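Local coordinates for regulatory protein SWI6 (PDB 1SW6) that acts as a subunit of the yeast SBF and MBF complexes, which drive cell-cycle-dependent transcription, and is represented here by its ankyrin-repeat domain, at residues A[64-69]-A[119-124]; A[216-221]-A[293-298]; A[238-243]-A[262-267]; A[286-291]-A[320-325]. All coordinates share one frame; numbering follows the deposited sequence.

Contact 1 (A[64-69]-A[119-124])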
loop_
_atom_site.group_PDB
_atom_site.type_symbol
_atom_site.label_atom_id
_atom_site.label_comp_id
_atom_site.label_asym_id
_atom_site.label_seq_id
_atom_site.Cartn_x
_atom_site.Cartn_y
_atom_site.Cartn_z
ATOM N N GLU A 64 2.659 4.704 -16.371
ATOM C CA GLU A 64 1.676 3.912 -15.646
ATOM C C GLU A 64 1.370 2.633 -16.411
ATOM O O GLU A 64 1.192 1.575 -15.812
ATOM C CB GLU A 64 0.383 4.710 -15.434
ATOM C CG GLU A 64 0.452 5.755 -14.318
ATOM C CD GLU A 64 -0.897 6.427 -14.047
ATOM O OE1 GLU A 64 -0.992 7.230 -13.088
ATOM O OE2 GLU A 64 -1.863 6.154 -14.796
ATOM N N ALA A 65 1.320 2.728 -17.737
ATOM C CA ALA A 65 1.027 1.562 -18.570
ATOM C C ALA A 65 2.171 0.563 -18.481
ATOM O O ALA A 65 1.963 -0.607 -18.154
ATOM C CB ALA A 65 0.807 1.987 -20.030
ATOM N N PHE A 66 3.376 1.039 -18.775
ATOM C CA PHE A 66 4.571 0.209 -18.725
ATOM C C PHE A 66 4.697 -0.490 -17.374
ATOM O O PHE A 66 5.054 -1.665 -17.302
ATOM C CB PHE A 66 5.801 1.080 -18.970
ATOM C CG PHE A 66 7.107 0.330 -18.914
ATOM C CD1 PHE A 66 7.298 -0.819 -19.672
ATOM C CD2 PHE A 66 8.164 0.807 -18.145
ATOM C CE1 PHE A 66 8.523 -1.482 -19.671
ATOM C CE2 PHE A 66 9.395 0.153 -18.134
ATOM C CZ PHE A 66 9.577 -0.994 -18.900
ATOM N N LEU A 67 4.388 0.240 -16.307
ATOM C CA LEU A 67 4.480 -0.289 -14.952
ATOM C C LEU A 67 3.521 -1.446 -14.688
ATOM O O LEU A 67 3.866 -2.390 -13.976
ATOM C CB LEU A 67 4.218 0.826 -13.935
ATOM C CG LEU A 67 5.157 0.902 -12.728
ATOM C CD1 LEU A 67 4.596 1.894 -11.718
ATOM C CD2 LEU A 67 5.311 -0.467 -12.086
ATOM N N GLN A 68 2.319 -1.372 -15.250
ATOM C CA GLN A 68 1.330 -2.430 -15.055
ATOM C C GLN A 68 1.710 -3.678 -15.854
ATOM O O GLN A 68 1.402 -4.798 -15.448
ATOM C CB GLN A 68 -0.063 -1.944 -15.475
ATOM C CG GLN A 68 -1.201 -2.564 -14.670
ATOM C CD GLN A 68 -1.152 -2.183 -13.189
ATOM O OE1 GLN A 68 -1.937 -2.687 -12.380
ATOM N NE2 GLN A 68 -0.231 -1.288 -12.832
ATOM N N ARG A 69 2.381 -3.479 -16.986
ATOM C CA ARG A 69 2.814 -4.593 -17.823
ATOM C C ARG A 69 3.931 -5.365 -17.126
ATOM O O ARG A 69 4.121 -6.552 -17.376
ATOM C CB ARG A 69 3.308 -4.087 -19.183
ATOM C CG ARG A 69 2.257 -3.331 -19.977
ATOM C CD ARG A 69 1.042 -4.209 -20.245
ATOM N NE ARG A 69 1.239 -5.124 -21.368
ATOM C CZ ARG A 69 1.044 -4.795 -22.643
ATOM N NH1 ARG A 69 0.641 -3.569 -22.962
ATOM N NH2 ARG A 69 1.245 -5.692 -23.603
ATOM N N THR A 119 4.485 9.422 -27.076
ATOM C CA THR A 119 5.169 10.012 -25.925
ATOM C C THR A 119 6.464 9.273 -25.612
ATOM O O THR A 119 6.610 8.098 -25.944
ATOM C CB THR A 119 4.280 9.952 -24.661
ATOM O OG1 THR A 119 2.943 10.348 -24.992
ATOM C CG2 THR A 119 4.826 10.877 -23.581
ATOM N N GLN A 120 7.403 9.957 -24.968
ATOM C CA GLN A 120 8.662 9.324 -24.607
ATOM C C GLN A 120 8.556 8.713 -23.215
ATOM O O GLN A 120 7.907 9.276 -22.332
ATOM C CB GLN A 120 9.806 10.336 -24.628
ATOM C CG GLN A 120 11.138 9.733 -24.196
ATOM C CD GLN A 120 12.297 10.703 -24.326
ATOM O OE1 GLN A 120 12.270 11.802 -23.759
ATOM N NE2 GLN A 120 13.328 10.298 -25.067
ATOM N N LEU A 121 9.190 7.557 -23.027
ATOM C CA LEU A 121 9.170 6.874 -21.737
ATOM C C LEU A 121 10.074 7.572 -20.731
ATOM O O LEU A 121 11.271 7.727 -20.963
ATOM C CB LEU A 121 9.625 5.425 -21.882
ATOM C CG LEU A 121 9.616 4.661 -20.553
ATOM C CD1 LEU A 121 8.194 4.635 -20.001
ATOM C CD2 LEU A 121 10.134 3.247 -20.754
ATOM N N ASN A 122 9.492 7.982 -19.608
ATOM C CA ASN A 122 10.230 8.671 -18.553
ATOM C C ASN A 122 10.017 7.881 -17.264
ATOM O O ASN A 122 8.900 7.822 -16.758
ATOM C CB ASN A 122 9.682 10.089 -18.397
ATOM C CG ASN A 122 10.534 10.952 -17.494
ATOM O OD1 ASN A 122 10.945 10.532 -16.410
ATOM N ND2 ASN A 122 10.793 12.180 -17.930
ATOM N N LEU A 123 11.084 7.281 -16.736
ATOM C CA LEU A 123 10.994 6.471 -15.518
ATOM C C LEU A 123 10.987 7.251 -14.214
ATOM O O LEU A 123 10.738 6.681 -13.152
ATOM C CB LEU A 123 12.152 5.472 -15.463
ATOM C CG LEU A 123 12.333 4.530 -16.649
ATOM C CD1 LEU A 123 13.619 3.752 -16.470
ATOM C CD2 LEU A 123 11.135 3.604 -16.753
ATOM N N ASN A 124 11.248 8.549 -14.289
ATOM C CA ASN A 124 11.308 9.367 -13.089
ATOM C C ASN A 124 10.090 10.271 -12.881
ATOM O O ASN A 124 10.209 11.498 -12.763
ATOM C CB ASN A 124 12.610 10.173 -13.119
ATOM C CG ASN A 124 13.842 9.273 -13.217
ATOM O OD1 ASN A 124 14.676 9.429 -14.110
ATOM N ND2 ASN A 124 13.952 8.320 -12.294
#
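F66, on helix 57-71, meets the extended chain 119-124 through the CD2-CE2 side of its ring. Just before it on the helix, A65 packs on F116 instead. F66 is the residue whose side chain sets out from the helix toward the loop: CG, anti to the backbone N and beside the carbonyl carbon (chi1 179°), carries the ring toward L121 and L123. The CD2 methyl of L121 lies over one face of the phenyl ring, 4.1 Å from F66 CD2, and the two side chains cross at about a right angle. L123 adds its own CD2 methyl, which comes to the ring obliquely and ends 4.1 Å from F66 CE2. Between the leucines N122 folds its side chain back on the loop, where OD1 accepts the backbone N-H of N124 in an Asx turn at 2.9 Å, in the plane of its carbonyl. Helix 105-115 adds L109 and V112 to the surroundings of F66, while L109 also touches L121. Next along the helix, L67 turns to W137. The contact itself is purely apolar, a methyl set over a phenyl face with a second methyl coming in obliquely. It implies an association by van der Waals packing and exclusion of water, with no polar bond between the two segments; a polar tie of the loop to the helix comes from K62, whose NZ donates to T119 O.

Contact 2 (A[216-221]-A[293-298])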
loop_
_atom_site.group_PDB
_atom_site.type_symbol
_atom_site.label_atom_id
_atom_site.label_comp_id
_atom_site.label_asym_id
_atom_site.label_seq_id
_atom_site.Cartn_x
_atom_site.Cartn_y
_atom_site.Cartn_z
ATOM N N GLY A 216 4.795 -8.675 13.793
ATOM C CA GLY A 216 5.285 -9.574 12.758
ATOM C C GLY A 216 6.447 -9.062 11.912
ATOM O O GLY A 216 6.871 -9.730 10.972
ATOM N N CYS A 217 6.980 -7.893 12.240
ATOM C CA CYS A 217 8.082 -7.336 11.459
ATOM C C CYS A 217 9.385 -7.221 12.252
ATOM O O CYS A 217 10.380 -6.676 11.759
ATOM C CB CYS A 217 7.651 -5.979 10.896
ATOM S SG CYS A 217 6.198 -6.169 9.807
ATOM N N SER A 218 9.366 -7.766 13.467
ATOM C CA SER A 218 10.515 -7.767 14.370
ATOM C C SER A 218 11.710 -8.514 13.753
ATOM O O SER A 218 12.841 -8.020 13.769
ATOM C CB SER A 218 10.100 -8.410 15.709
ATOM O OG SER A 218 11.207 -8.709 16.540
ATOM N N ALA A 219 11.451 -9.694 13.196
ATOM C CA ALA A 219 12.497 -10.498 12.567
ATOM C C ALA A 219 13.118 -9.774 11.370
ATOM O O ALA A 219 14.342 -9.705 11.254
ATOM C CB ALA A 219 11.930 -11.838 12.124
ATOM N N ALA A 220 12.273 -9.230 10.494
ATOM C CA ALA A 220 12.745 -8.505 9.312
ATOM C C ALA A 220 13.676 -7.349 9.671
ATOM O O ALA A 220 14.737 -7.186 9.075
ATOM C CB ALA A 220 11.558 -7.978 8.509
ATOM N N ALA A 221 13.280 -6.542 10.647
ATOM C CA ALA A 221 14.098 -5.402 11.044
ATOM C C ALA A 221 15.448 -5.826 11.621
ATOM O O ALA A 221 16.463 -5.165 11.392
ATOM C CB ALA A 221 13.344 -4.534 12.044
ATOM N N LEU A 293 9.918 1.633 22.187
ATOM C CA LEU A 293 9.117 0.526 21.666
ATOM C C LEU A 293 9.146 -0.653 22.639
ATOM O O LEU A 293 8.199 -1.441 22.712
ATOM C CB LEU A 293 9.634 0.083 20.293
ATOM C CG LEU A 293 9.651 1.136 19.179
ATOM C CD1 LEU A 293 10.155 0.494 17.900
ATOM C CD2 LEU A 293 8.255 1.704 18.961
ATOM N N GLY A 294 10.238 -0.778 23.384
ATOM C CA GLY A 294 10.339 -1.860 24.349
ATOM C C GLY A 294 10.947 -3.153 23.835
ATOM O O GLY A 294 11.411 -3.975 24.627
ATOM N N ASN A 295 10.939 -3.344 22.520
ATOM C CA ASN A 295 11.508 -4.545 21.913
ATOM C C ASN A 295 13.001 -4.612 22.255
ATOM O O ASN A 295 13.830 -3.973 21.612
ATOM C CB ASN A 295 11.278 -4.493 20.397
ATOM C CG ASN A 295 12.087 -5.529 19.635
ATOM O OD1 ASN A 295 12.182 -6.694 20.041
ATOM N ND2 ASN A 295 12.659 -5.111 18.507
ATOM N N ILE A 296 13.329 -5.388 23.282
ATOM C CA ILE A 296 14.702 -5.526 23.754
ATOM C C ILE A 296 15.679 -6.111 22.732
ATOM O O ILE A 296 16.872 -5.791 22.748
ATOM C CB ILE A 296 14.764 -6.398 25.028
ATOM C CG1 ILE A 296 16.194 -6.418 25.576
ATOM C CG2 ILE A 296 14.307 -7.818 24.710
ATOM C CD1 ILE A 296 16.353 -7.160 26.886
ATOM N N SER A 297 15.178 -6.970 21.853
ATOM C CA SER A 297 16.017 -7.595 20.842
ATOM C C SER A 297 16.836 -6.594 20.021
ATOM O O SER A 297 18.058 -6.687 19.970
ATOM C CB SER A 297 15.153 -8.440 19.906
ATOM O OG SER A 297 15.898 -8.861 18.774
ATOM N N ILE A 298 16.164 -5.635 19.389
ATOM C CA ILE A 298 16.854 -4.660 18.562
ATOM C C ILE A 298 17.569 -3.581 19.390
ATOM O O ILE A 298 18.511 -2.952 18.916
ATOM C CB ILE A 298 15.874 -4.048 17.517
ATOM C CG1 ILE A 298 16.662 -3.480 16.339
ATOM C CG2 ILE A 298 15.003 -2.985 18.153
ATOM C CD1 ILE A 298 15.821 -3.252 15.113
HETATM O O HOH W 1 14.006 -6.369 15.809
#
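S218 O and N295 ND2 are joined through a water, which donates to the serine carbonyl at 2.9 Å and accepts from the asparagine amide, ND2, at 3.3 Å. The water spans the gap between two helix starts: N295 is the N-cap residue of helix 296-304, and S218 opens helix 218-234 just after its N-cap, C217. Chi1 of N295 is 167°, which turns the amide away from its own backbone N and out toward the other helix. The same amide brings OD1 to 4.2 Å from S218 OG, too far for a direct bond. Deeper in, the contact becomes apolar. A221 points its CB toward I298, whose CD1 meets it at 4.1 Å; with CG1 anti to the backbone N (chi1 -158°) and CD1 extended beyond it, the isoleucine reaches across to A221. A water-mediated polar link thus lies beside a small hydrophobic touch. On the ankyrin stack the contact joins ANK 3 to ANK 4. At the start of helix 218-234, C217 forms a disulfide with C217 of the second subunit. Helix 204-212 lines the buried side, with S212 touching both A221 and I298, and I298 also packs on L225 farther along helix 218-234.

Contact 3 (A[238-243]-A[262-267])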
loop_
_atom_site.group_PDB
_atom_site.type_symbol
_atom_site.label_atom_id
_atom_site.label_comp_id
_atom_site.label_asym_id
_atom_site.label_seq_id
_atom_site.Cartn_x
_atom_site.Cartn_y
_atom_site.Cartn_z
ATOM N N ARG A 238 35.727 -5.764 -2.147
ATOM C CA ARG A 238 34.946 -6.111 -3.321
ATOM C C ARG A 238 35.257 -5.235 -4.527
ATOM O O ARG A 238 35.219 -4.007 -4.448
ATOM C CB ARG A 238 33.452 -6.046 -2.989
ATOM C CG ARG A 238 33.013 -7.066 -1.946
ATOM C CD ARG A 238 31.504 -7.034 -1.754
ATOM N NE ARG A 238 30.811 -7.298 -3.009
ATOM C CZ ARG A 238 29.544 -6.980 -3.240
ATOM N NH1 ARG A 238 28.827 -6.383 -2.290
ATOM N NH2 ARG A 238 29.003 -7.237 -4.427
ATOM N N PRO A 239 35.569 -5.865 -5.669
ATOM C CA PRO A 239 35.879 -5.102 -6.881
ATOM C C PRO A 239 34.679 -4.252 -7.291
ATOM O O PRO A 239 33.542 -4.567 -6.953
ATOM C CB PRO A 239 36.209 -6.195 -7.898
ATOM C CG PRO A 239 35.357 -7.354 -7.436
ATOM C CD PRO A 239 35.547 -7.314 -5.942
ATOM N N ILE A 240 34.941 -3.167 -8.007
ATOM C CA ILE A 240 33.878 -2.278 -8.456
ATOM C C ILE A 240 33.973 -2.051 -9.963
ATOM O O ILE A 240 34.947 -1.473 -10.448
ATOM C CB ILE A 240 33.975 -0.901 -7.766
ATOM C CG1 ILE A 240 33.930 -1.067 -6.245
ATOM C CG2 ILE A 240 32.847 -0.001 -8.246
ATOM C CD1 ILE A 240 34.201 0.225 -5.491
ATOM N N GLN A 241 32.971 -2.508 -10.707
ATOM C CA GLN A 241 32.981 -2.309 -12.149
ATOM C C GLN A 241 31.757 -1.509 -12.582
ATOM O O GLN A 241 30.653 -1.729 -12.083
ATOM C CB GLN A 241 33.027 -3.656 -12.879
ATOM C CG GLN A 241 31.830 -4.555 -12.641
ATOM C CD GLN A 241 31.893 -5.836 -13.460
ATOM O OE1 GLN A 241 32.827 -6.631 -13.325
ATOM N NE2 GLN A 241 30.896 -6.041 -14.314
ATOM N N SER A 242 31.964 -0.566 -13.498
ATOM C CA SER A 242 30.880 0.274 -14.008
ATOM C C SER A 242 30.018 -0.517 -14.993
ATOM O O SER A 242 30.500 -0.947 -16.043
ATOM C CB SER A 242 31.457 1.514 -14.701
ATOM O OG SER A 242 30.433 2.313 -15.271
ATOM N N GLY A 243 28.745 -0.705 -14.652
ATOM C CA GLY A 243 27.852 -1.455 -15.518
ATOM C C GLY A 243 27.114 -0.601 -16.529
ATOM O O GLY A 243 26.888 -1.023 -17.667
ATOM N N ILE A 262 30.723 8.138 -3.409
ATOM C CA ILE A 262 29.884 7.645 -2.320
ATOM C C ILE A 262 30.335 6.270 -1.873
ATOM O O ILE A 262 30.660 6.053 -0.705
ATOM C CB ILE A 262 28.385 7.544 -2.729
ATOM C CG1 ILE A 262 27.775 8.942 -2.833
ATOM C CG2 ILE A 262 27.612 6.710 -1.703
ATOM C CD1 ILE A 262 26.284 8.942 -3.098
ATOM N N LEU A 263 30.352 5.339 -2.816
ATOM C CA LEU A 263 30.731 3.978 -2.512
ATOM C C LEU A 263 32.064 3.943 -1.771
ATOM O O LEU A 263 32.220 3.205 -0.807
ATOM C CB LEU A 263 30.797 3.157 -3.804
ATOM C CG LEU A 263 30.621 1.651 -3.639
ATOM C CD1 LEU A 263 30.459 1.018 -4.999
ATOM C CD2 LEU A 263 31.805 1.063 -2.907
ATOM N N GLU A 264 33.012 4.764 -2.201
ATOM C CA GLU A 264 34.323 4.800 -1.567
ATOM C C GLU A 264 34.287 5.367 -0.150
ATOM O O GLU A 264 34.860 4.783 0.766
ATOM C CB GLU A 264 35.305 5.612 -2.425
ATOM C CG GLU A 264 36.198 4.787 -3.365
ATOM C CD GLU A 264 35.440 3.723 -4.158
ATOM O OE1 GLU A 264 35.108 2.668 -3.572
ATOM O OE2 GLU A 264 35.176 3.938 -5.365
ATOM N N ASN A 265 33.607 6.494 0.034
ATOM C CA ASN A 265 33.537 7.127 1.354
ATOM C C ASN A 265 32.536 6.483 2.317
ATOM O O ASN A 265 32.474 6.849 3.490
ATOM C CB ASN A 265 33.212 8.622 1.215
ATOM C CG ASN A 265 34.305 9.400 0.496
ATOM O OD1 ASN A 265 34.297 10.632 0.483
ATOM N ND2 ASN A 265 35.246 8.687 -0.106
ATOM N N LEU A 266 31.748 5.533 1.825
ATOM C CA LEU A 266 30.767 4.859 2.671
ATOM C C LEU A 266 31.415 3.660 3.365
ATOM O O LEU A 266 31.498 2.575 2.789
ATOM C CB LEU A 266 29.581 4.370 1.834
ATOM C CG LEU A 266 28.141 4.821 2.121
ATOM C CD1 LEU A 266 27.197 3.914 1.323
ATOM C CD2 LEU A 266 27.808 4.731 3.600
ATOM N N ASP A 267 31.878 3.849 4.596
ATOM C CA ASP A 267 32.498 2.753 5.332
ATOM C C ASP A 267 31.985 2.685 6.770
ATOM O O ASP A 267 31.097 3.446 7.166
ATOM C CB ASP A 267 34.030 2.880 5.301
ATOM C CG ASP A 267 34.526 4.197 5.877
ATOM O OD1 ASP A 267 35.698 4.554 5.631
ATOM O OD2 ASP A 267 33.754 4.871 6.581
#
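The short strand 240-242 passes the short helix 261-265 with a closest CA-CA separation of 9.2 Å, between I240 and L263, so side chains alone bridge the gap. I240 does this for the strand. Its CG1 lies anti to the carbonyl carbon (chi1 -57°) and the chain continues extended, carrying CD1 out toward the helix. There it meets L263 tip to tip: I240 CD1 is 3.6 Å from L263 CD2 and 3.9 Å from L263 CD1, so the ethyl end of the isoleucine rests against both branches of the leucine. The other branch of the isoleucine, CG2, reaches L263 CD1 at 4.2 Å, a looser touch. E264, the next residue on the helix, comes to meet I240 CD1 as well, its side chain and that of I240 running in opposite directions. Its chain bends at chi2 (47°), which folds the carboxylate back toward the strand and sets OE1 3.2 Å from I240 CD1. That is a close van der Waals approach of oxygen to methyl and carries no hydrogen bond; the polar role of this carboxylate lies with OE2, which accepts from the backbone N of D260, just before the helix. The contact is therefore mainly apolar packing, with a carboxylate at its margin. Both segments belong to ANK 3. Strand 240-242 pairs in parallel with strand 27-29 near the start of the modelled chain, through bonds such as those of Q241 with I27 and T29, and L263 packs on both of those residues. Helix 261-265 thereby lies against the side chains of this two-stranded sheet.

Contact 4 (A[286-291]-A[320-325])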
loop_
_atom_site.group_PDB
_atom_site.type_symbol
_atom_site.label_atom_id
_atom_site.label_comp_id
_atom_site.label_asym_id
_atom_site.label_seq_id
_atom_site.Cartn_x
_atom_site.Cartn_y
_atom_site.Cartn_z
ATOM N N CYS A 286 17.853 6.389 16.489
ATOM C CA CYS A 286 17.062 5.188 16.295
ATOM C C CYS A 286 17.025 4.415 17.615
ATOM O O CYS A 286 16.033 3.766 17.949
ATOM C CB CYS A 286 17.618 4.336 15.139
ATOM S SG CYS A 286 19.304 3.687 15.284
ATOM N N LEU A 287 18.092 4.523 18.392
ATOM C CA LEU A 287 18.141 3.840 19.681
ATOM C C LEU A 287 17.063 4.354 20.639
ATOM O O LEU A 287 16.462 3.572 21.378
ATOM C CB LEU A 287 19.515 4.023 20.333
ATOM C CG LEU A 287 19.656 3.422 21.729
ATOM C CD1 LEU A 287 19.417 1.908 21.669
ATOM C CD2 LEU A 287 21.041 3.746 22.287
ATOM N N ASN A 288 16.837 5.669 20.632
ATOM C CA ASN A 288 15.842 6.285 21.514
ATOM C C ASN A 288 14.423 5.873 21.110
ATOM O O ASN A 288 13.558 5.698 21.962
ATOM C CB ASN A 288 15.981 7.813 21.502
ATOM C CG ASN A 288 15.595 8.443 22.845
ATOM O OD1 ASN A 288 15.093 7.760 23.733
ATOM N ND2 ASN A 288 15.825 9.750 22.991
ATOM N N ILE A 289 14.187 5.731 19.806
ATOM C CA ILE A 289 12.890 5.294 19.293
ATOM C C ILE A 289 12.713 3.835 19.707
ATOM O O ILE A 289 11.623 3.403 20.095
ATOM C CB ILE A 289 12.845 5.378 17.747
ATOM C CG1 ILE A 289 12.727 6.842 17.305
ATOM C CG2 ILE A 289 11.702 4.514 17.200
ATOM C CD1 ILE A 289 12.882 7.050 15.813
ATOM N N ALA A 290 13.800 3.080 19.630
ATOM C CA ALA A 290 13.779 1.671 19.981
ATOM C C ALA A 290 13.547 1.439 21.476
ATOM O O ALA A 290 12.858 0.500 21.860
ATOM C CB ALA A 290 15.097 1.004 19.545
ATOM N N ALA A 291 14.141 2.280 22.319
ATOM C CA ALA A 291 13.984 2.132 23.765
ATOM C C ALA A 291 12.522 2.314 24.152
ATOM O O ALA A 291 12.027 1.658 25.066
ATOM C CB ALA A 291 14.859 3.152 24.501
ATOM N N VAL A 320 18.654 5.732 28.098
ATOM C CA VAL A 320 18.892 5.207 29.442
ATOM C C VAL A 320 17.682 5.426 30.342
ATOM O O VAL A 320 17.505 4.717 31.331
ATOM C CB VAL A 320 20.151 5.830 30.119
ATOM C CG1 VAL A 320 21.410 5.326 29.416
ATOM C CG2 VAL A 320 20.086 7.357 30.082
ATOM N N ASP A 321 16.840 6.391 29.986
ATOM C CA ASP A 321 15.649 6.673 30.783
ATOM C C ASP A 321 14.595 5.590 30.611
ATOM O O ASP A 321 13.657 5.503 31.407
ATOM C CB ASP A 321 15.055 8.033 30.410
ATOM C CG ASP A 321 16.008 9.174 30.693
ATOM O OD1 ASP A 321 16.721 9.106 31.721
ATOM O OD2 ASP A 321 16.039 10.142 29.900
ATOM N N PHE A 322 14.739 4.775 29.568
ATOM C CA PHE A 322 13.802 3.682 29.320
ATOM C C PHE A 322 14.483 2.359 29.643
ATOM O O PHE A 322 14.008 1.293 29.259
ATOM C CB PHE A 322 13.328 3.675 27.861
ATOM C CG PHE A 322 12.524 4.884 27.483
ATOM C CD1 PHE A 322 13.053 5.853 26.629
ATOM C CD2 PHE A 322 11.251 5.077 28.014
ATOM C CE1 PHE A 322 12.326 7.002 26.313
ATOM C CE2 PHE A 322 10.517 6.217 27.708
ATOM C CZ PHE A 322 11.054 7.185 26.856
ATOM N N GLY A 323 15.611 2.447 30.344
ATOM C CA GLY A 323 16.346 1.257 30.737
ATOM C C GLY A 323 17.229 0.640 29.670
ATOM O O GLY A 323 17.596 -0.529 29.763
ATOM N N ALA A 324 17.572 1.412 28.646
ATOM C CA ALA A 324 18.428 0.900 27.586
ATOM C C ALA A 324 19.814 1.514 27.739
ATOM O O ALA A 324 19.997 2.714 27.502
ATOM C CB ALA A 324 17.844 1.242 26.225
ATOM N N GLY A 325 20.779 0.691 28.142
ATOM C CA GLY A 325 22.139 1.165 28.327
ATOM C C GLY A 325 22.394 1.631 29.750
ATOM O O GLY A 325 22.738 0.786 30.608
HETATM O O HOH W 2 13.387 -0.376 26.275
#
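At the end of the modelled chain, segment 320-325 of the fifth ankyrin repeat, ANK 5, packs against helix 286-293 of ANK 4. A291 is the centre of the contact. Its CB lies 3.7 Å from F322 CB and 3.9 Å from A324 CB, so one small methyl is met by two residues on the incoming chain. The carbonyl O of A291 also lies against F322 CB, and a water donates to A291 O at 2.7 Å and, weakly, to F322 O. The phenyl ring continues along the helix toward N288. CG of F322 sits beside its backbone N (chi1 -65°), which lays the ring across this face of the helix. N288 OD1 approaches the ring at its edge, in plane, 3.9 Å from F322 CE1, with amide and ring planes 56° apart. The other end of the amide, ND2, donates to L317 O in the preceding loop, which is consistent with the amide being held in the rotation that brings OD1 to the ring edge. Helix 296-304 flanks the contact, V299 touching both A290 and A324, while C286 and I289 pack on helix 204-212 of the preceding repeat, ANK 3.

Contacts 2 and 4 are neighbours, with centres about 13 Å apart, and they touch: I298 CG2 of contact 2 lies 4.2 Å from A290 CB of contact 4. Contact 4 uses helix 286-293 and contact 2 the following helix, 296-304, both of ANK 4, so contact 2 joins this repeat to ANK 3 and contact 4 joins it to ANK 5; their segments alternate along the chain. Contact 3 is nested within the loop closed by contact 2, yet its centre is about 31 Å from that of contact 2. Contact 1 lies across the chain's centre from contacts 2 and 4, its centre about 44 Å from that of contact 4.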